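Local coordinates for heroin esterase (Rhodococcus sp., PDB 1LZL), which probably hydrolyses the acetyl ester bonds of heroin as an esterase of the alpha/beta hydrolase fold, at residues P129-H141 with G168-V181. Numbering follows the deposited sequence.
Sequences PVNDCYAALLYIH and GTVLKARDEGVVPV
One water is gripped by Y134 OH, A173 O and V179 N: it sits 2.8 Å from the hydroxyl Y134 OH in the plane of the ring, donates to A173 O and accepts from V179 N at 2.9 Å. The water thus ties the tyrosine to the last helical turn and to the loop that follows it. With CG anti to the backbone N (chi1 -177°), the ring of Y134 inserts as a knob among T169, K172, A173 and E176 of helix 161-176. K172, also a cation-pi partner of Y237, lies across one face, its CG 3.9 Å from the Y134 ring centroid and almost on the normal, a CH-pi contact; L138 CG covers the opposite face nearer the rim. A leucine in place of Y134 would probably leave the water without its hydroxyl partner and the K172 methylenes without the aromatic face they cover. In this alpha/beta hydrolase fold segments 129-141 and 168-176 cross at -57° and pack beside each other against the central sheet, where L137 also touches strands 79-85 and 153-159. T169 returns the knob between V130, C133, Y134 and L137; its OG1, hydrogen-bonded to L165 O, lies 3.3 Å from C133 CB. Past G177, V179 CG1 packs 3.8 Å from L137 CG, while P180 CD approaches H141 NE2 to 3.5 Å.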
loop_
_atom_site.group_PDB
_atom_site.type_symbol
_atom_site.label_atom_id
_atom_site.label_comp_id
_atom_site.label_asym_id
_atom_site.label_seq_id
_atom_site.Cartn_x
_atom_site.Cartn_y
_atom_site.Cartn_z
ATOM N N PRO A 129 -6.073 -9.990 7.376
ATOM C CA PRO A 129 -5.855 -9.119 6.206
ATOM C C PRO A 129 -4.639 -9.518 5.391
ATOM O O PRO A 129 -4.720 -9.470 4.140
ATOM C CB PRO A 129 -5.705 -7.709 6.827
ATOM C CG PRO A 129 -6.575 -7.823 8.062
ATOM C CD PRO A 129 -6.167 -9.213 8.612
ATOM N N VAL A 130 -3.508 -9.851 6.041
ATOM C CA VAL A 130 -2.370 -10.223 5.199
ATOM C C VAL A 130 -2.662 -11.581 4.563
ATOM O O VAL A 130 -2.260 -11.820 3.418
ATOM C CB VAL A 130 -1.041 -10.229 5.986
ATOM C CG1 VAL A 130 -0.911 -11.441 6.868
ATOM C CG2 VAL A 130 0.140 -10.103 5.014
ATOM N N ASN A 131 -3.404 -12.469 5.254
ATOM C CA ASN A 131 -3.760 -13.757 4.651
ATOM C C ASN A 131 -4.613 -13.531 3.397
ATOM O O ASN A 131 -4.444 -14.274 2.400
ATOM C CB ASN A 131 -4.466 -14.692 5.650
ATOM C CG ASN A 131 -3.470 -15.261 6.680
ATOM O OD1 ASN A 131 -2.248 -15.147 6.464
ATOM N ND2 ASN A 131 -3.996 -15.862 7.741
ATOM N N ASP A 132 -5.502 -12.548 3.389
ATOM C CA ASP A 132 -6.309 -12.286 2.195
ATOM C C ASP A 132 -5.426 -11.841 1.040
ATOM O O ASP A 132 -5.641 -12.207 -0.119
ATOM C CB ASP A 132 -7.345 -11.178 2.465
ATOM C CG ASP A 132 -8.402 -11.633 3.465
ATOM O OD1 ASP A 132 -8.565 -12.854 3.694
ATOM O OD2 ASP A 132 -9.107 -10.719 3.997
ATOM N N CYS A 133 -4.398 -11.025 1.357
ATOM C CA CYS A 133 -3.516 -10.538 0.274
ATOM C C CYS A 133 -2.682 -11.705 -0.278
ATOM O O CYS A 133 -2.463 -11.798 -1.492
ATOM C CB CYS A 133 -2.621 -9.429 0.838
ATOM S SG CYS A 133 -3.566 -7.914 1.260
ATOM N N TYR A 134 -2.233 -12.563 0.648
ATOM C CA TYR A 134 -1.415 -13.705 0.157
ATOM C C TYR A 134 -2.301 -14.685 -0.611
ATOM O O TYR A 134 -1.856 -15.240 -1.617
ATOM C CB TYR A 134 -0.658 -14.339 1.318
ATOM C CG TYR A 134 0.264 -15.465 0.928
ATOM C CD1 TYR A 134 1.333 -15.194 0.088
ATOM C CD2 TYR A 134 0.060 -16.747 1.391
ATOM C CE1 TYR A 134 2.192 -16.196 -0.293
ATOM C CE2 TYR A 134 0.944 -17.771 1.008
ATOM C CZ TYR A 134 1.991 -17.466 0.182
ATOM O OH TYR A 134 2.888 -18.450 -0.248
ATOM N N ALA A 135 -3.540 -14.830 -0.145
ATOM C CA ALA A 135 -4.461 -15.698 -0.886
ATOM C C ALA A 135 -4.675 -15.191 -2.295
ATOM O O ALA A 135 -4.737 -15.988 -3.245
ATOM C CB ALA A 135 -5.772 -15.787 -0.123
ATOM N N ALA A 136 -4.789 -13.872 -2.461
ATOM C CA ALA A 136 -4.975 -13.278 -3.785
ATOM C C ALA A 136 -3.725 -13.513 -4.609
ATOM O O ALA A 136 -3.761 -13.818 -5.799
ATOM C CB ALA A 136 -5.259 -11.764 -3.635
ATOM N N LEU A 137 -2.522 -13.397 -4.027
ATOM C CA LEU A 137 -1.264 -13.649 -4.734
ATOM C C LEU A 137 -1.177 -15.097 -5.193
ATOM O O LEU A 137 -0.830 -15.346 -6.357
ATOM C CB LEU A 137 -0.091 -13.270 -3.809
ATOM C CG LEU A 137 1.297 -13.508 -4.433
ATOM C CD1 LEU A 137 1.513 -12.619 -5.665
ATOM C CD2 LEU A 137 2.443 -13.297 -3.438
ATOM N N LEU A 138 -1.483 -16.021 -4.292
ATOM C CA LEU A 138 -1.501 -17.461 -4.657
ATOM C C LEU A 138 -2.428 -17.713 -5.833
ATOM O O LEU A 138 -2.100 -18.480 -6.742
ATOM C CB LEU A 138 -1.958 -18.266 -3.437
ATOM C CG LEU A 138 -0.914 -18.471 -2.328
ATOM C CD1 LEU A 138 -1.538 -19.113 -1.100
ATOM C CD2 LEU A 138 0.203 -19.394 -2.839
ATOM N N TYR A 139 -3.605 -17.093 -5.761
ATOM C CA TYR A 139 -4.589 -17.288 -6.831
ATOM C C TYR A 139 -4.095 -16.717 -8.136
ATOM O O TYR A 139 -4.188 -17.414 -9.168
ATOM C CB TYR A 139 -5.893 -16.607 -6.397
ATOM C CG TYR A 139 -6.888 -16.550 -7.547
ATOM C CD1 TYR A 139 -7.631 -17.681 -7.881
ATOM C CD2 TYR A 139 -7.075 -15.369 -8.270
ATOM C CE1 TYR A 139 -8.534 -17.576 -8.940
ATOM C CE2 TYR A 139 -7.956 -15.254 -9.322
ATOM C CZ TYR A 139 -8.686 -16.399 -9.625
ATOM O OH TYR A 139 -9.575 -16.351 -10.680
ATOM N N ILE A 140 -3.652 -15.449 -8.166
ATOM C CA ILE A 140 -3.251 -14.895 -9.485
ATOM C C ILE A 140 -2.086 -15.669 -10.081
ATOM O O ILE A 140 -2.023 -15.825 -11.311
ATOM C CB ILE A 140 -3.014 -13.384 -9.496
ATOM C CG1 ILE A 140 -1.889 -12.936 -8.590
ATOM C CG2 ILE A 140 -4.337 -12.667 -9.191
ATOM C CD1 ILE A 140 -1.707 -11.421 -8.663
ATOM N N HIS A 141 -1.181 -16.182 -9.248
ATOM C CA HIS A 141 -0.018 -16.914 -9.728
ATOM C C HIS A 141 -0.482 -18.251 -10.291
ATOM O O HIS A 141 -0.063 -18.599 -11.407
ATOM C CB HIS A 141 0.972 -17.123 -8.568
ATOM C CG HIS A 141 2.153 -17.905 -9.058
ATOM N ND1 HIS A 141 2.318 -19.195 -8.645
ATOM C CD2 HIS A 141 3.162 -17.605 -9.920
ATOM C CE1 HIS A 141 3.425 -19.681 -9.227
ATOM N NE2 HIS A 141 3.945 -18.741 -10.001
ATOM N N GLY A 168 4.478 -7.362 4.062
ATOM C CA GLY A 168 4.262 -8.602 4.768
ATOM C C GLY A 168 3.950 -9.759 3.838
ATOM O O GLY A 168 4.441 -10.905 4.062
ATOM N N THR A 169 3.147 -9.478 2.812
ATOM C CA THR A 169 2.853 -10.469 1.789
ATOM C C THR A 169 4.121 -10.876 1.039
ATOM O O THR A 169 4.293 -12.078 0.724
ATOM C CB THR A 169 1.827 -9.888 0.796
ATOM O OG1 THR A 169 0.614 -9.657 1.567
ATOM C CG2 THR A 169 1.511 -10.896 -0.292
ATOM N N VAL A 170 5.006 -9.948 0.753
ATOM C CA VAL A 170 6.260 -10.257 0.044
ATOM C C VAL A 170 7.198 -11.048 0.938
ATOM O O VAL A 170 7.809 -12.015 0.429
ATOM C CB VAL A 170 6.889 -8.960 -0.492
ATOM C CG1 VAL A 170 8.342 -9.191 -0.952
ATOM C CG2 VAL A 170 6.038 -8.393 -1.629
ATOM N N LEU A 171 7.281 -10.767 2.220
ATOM C CA LEU A 171 8.022 -11.594 3.169
ATOM C C LEU A 171 7.445 -13.013 3.169
ATOM O O LEU A 171 8.212 -13.986 3.088
ATOM C CB LEU A 171 8.019 -11.040 4.597
ATOM C CG LEU A 171 9.004 -9.874 4.758
ATOM C CD1 LEU A 171 8.594 -9.034 5.962
ATOM C CD2 LEU A 171 10.425 -10.433 4.893
ATOM N N LYS A 172 6.115 -13.123 3.265
ATOM C CA LYS A 172 5.460 -14.427 3.316
ATOM C C LYS A 172 5.713 -15.195 2.041
ATOM O O LYS A 172 6.003 -16.425 2.079
ATOM C CB LYS A 172 3.947 -14.219 3.570
ATOM C CG LYS A 172 3.244 -15.578 3.730
ATOM C CD LYS A 172 1.893 -15.356 4.421
ATOM C CE LYS A 172 2.144 -15.227 5.932
ATOM N NZ LYS A 172 1.822 -16.483 6.695
ATOM N N ALA A 173 5.671 -14.556 0.883
ATOM C CA ALA A 173 5.898 -15.199 -0.423
ATOM C C ALA A 173 7.312 -15.763 -0.499
ATOM O O ALA A 173 7.509 -16.917 -0.919
ATOM C CB ALA A 173 5.588 -14.241 -1.573
ATOM N N ARG A 174 8.277 -14.949 -0.034
ATOM C CA ARG A 174 9.644 -15.464 -0.035
ATOM C C ARG A 174 9.789 -16.663 0.864
ATOM O O ARG A 174 10.354 -17.696 0.472
ATOM C CB ARG A 174 10.595 -14.334 0.411
ATOM C CG ARG A 174 12.031 -14.821 0.470
ATOM C CD ARG A 174 12.904 -13.973 1.338
ATOM N NE ARG A 174 12.489 -14.010 2.732
ATOM C CZ ARG A 174 12.980 -13.214 3.702
ATOM N NH1 ARG A 174 13.920 -12.291 3.462
ATOM N NH2 ARG A 174 12.495 -13.367 4.932
ATOM N N ASP A 175 9.276 -16.498 2.097
ATOM C CA ASP A 175 9.449 -17.561 3.089
ATOM C C ASP A 175 8.775 -18.870 2.704
ATOM O O ASP A 175 9.312 -19.951 3.011
ATOM C CB ASP A 175 8.923 -17.084 4.437
ATOM C CG ASP A 175 9.777 -16.023 5.089
ATOM O OD1 ASP A 175 10.884 -15.724 4.591
ATOM O OD2 ASP A 175 9.350 -15.457 6.123
ATOM N N GLU A 176 7.618 -18.824 2.038
ATOM C CA GLU A 176 6.915 -20.057 1.701
ATOM C C GLU A 176 7.428 -20.678 0.407
ATOM O O GLU A 176 7.253 -21.907 0.266
ATOM C CB GLU A 176 5.412 -19.788 1.568
ATOM C CG GLU A 176 4.732 -19.441 2.879
ATOM C CD GLU A 176 5.095 -20.325 4.048
ATOM O OE1 GLU A 176 5.261 -21.568 3.898
ATOM O OE2 GLU A 176 5.241 -19.873 5.210
ATOM N N GLY A 177 8.045 -19.934 -0.490
ATOM C CA GLY A 177 8.699 -20.473 -1.661
ATOM C C GLY A 177 7.795 -20.962 -2.757
ATOM O O GLY A 177 8.245 -21.730 -3.618
ATOM N N VAL A 178 6.540 -20.521 -2.774
ATOM C CA VAL A 178 5.591 -20.938 -3.810
ATOM C C VAL A 178 5.517 -19.934 -4.947
ATOM O O VAL A 178 5.612 -20.236 -6.129
ATOM C CB VAL A 178 4.212 -21.203 -3.167
ATOM C CG1 VAL A 178 3.182 -21.553 -4.242
ATOM C CG2 VAL A 178 4.331 -22.329 -2.147
ATOM N N VAL A 179 5.336 -18.661 -4.610
ATOM C CA VAL A 179 5.097 -17.633 -5.639
ATOM C C VAL A 179 6.320 -16.735 -5.772
ATOM O O VAL A 179 6.673 -16.118 -4.739
ATOM C CB VAL A 179 3.920 -16.708 -5.258
ATOM C CG1 VAL A 179 3.705 -15.660 -6.379
ATOM C CG2 VAL A 179 2.691 -17.533 -4.995
ATOM N N PRO A 180 6.921 -16.626 -6.942
ATOM C CA PRO A 180 8.050 -15.702 -7.132
ATOM C C PRO A 180 7.466 -14.285 -7.328
ATOM O O PRO A 180 6.521 -14.077 -8.102
ATOM C CB PRO A 180 8.702 -16.222 -8.387
ATOM C CG PRO A 180 7.529 -16.697 -9.208
ATOM C CD PRO A 180 6.604 -17.364 -8.214
ATOM N N VAL A 181 8.013 -13.306 -6.611
ATOM C CA VAL A 181 7.629 -11.903 -6.776
ATOM C C VAL A 181 8.774 -11.144 -7.468
ATOM O O VAL A 181 9.917 -11.207 -6.961
ATOM C CB VAL A 181 7.241 -11.308 -5.402
ATOM C CG1 VAL A 181 6.970 -9.814 -5.595
ATOM C CG2 VAL A 181 6.033 -12.005 -4.800
HETATM O O HOH W 1 5.240 -18.245 -1.741
#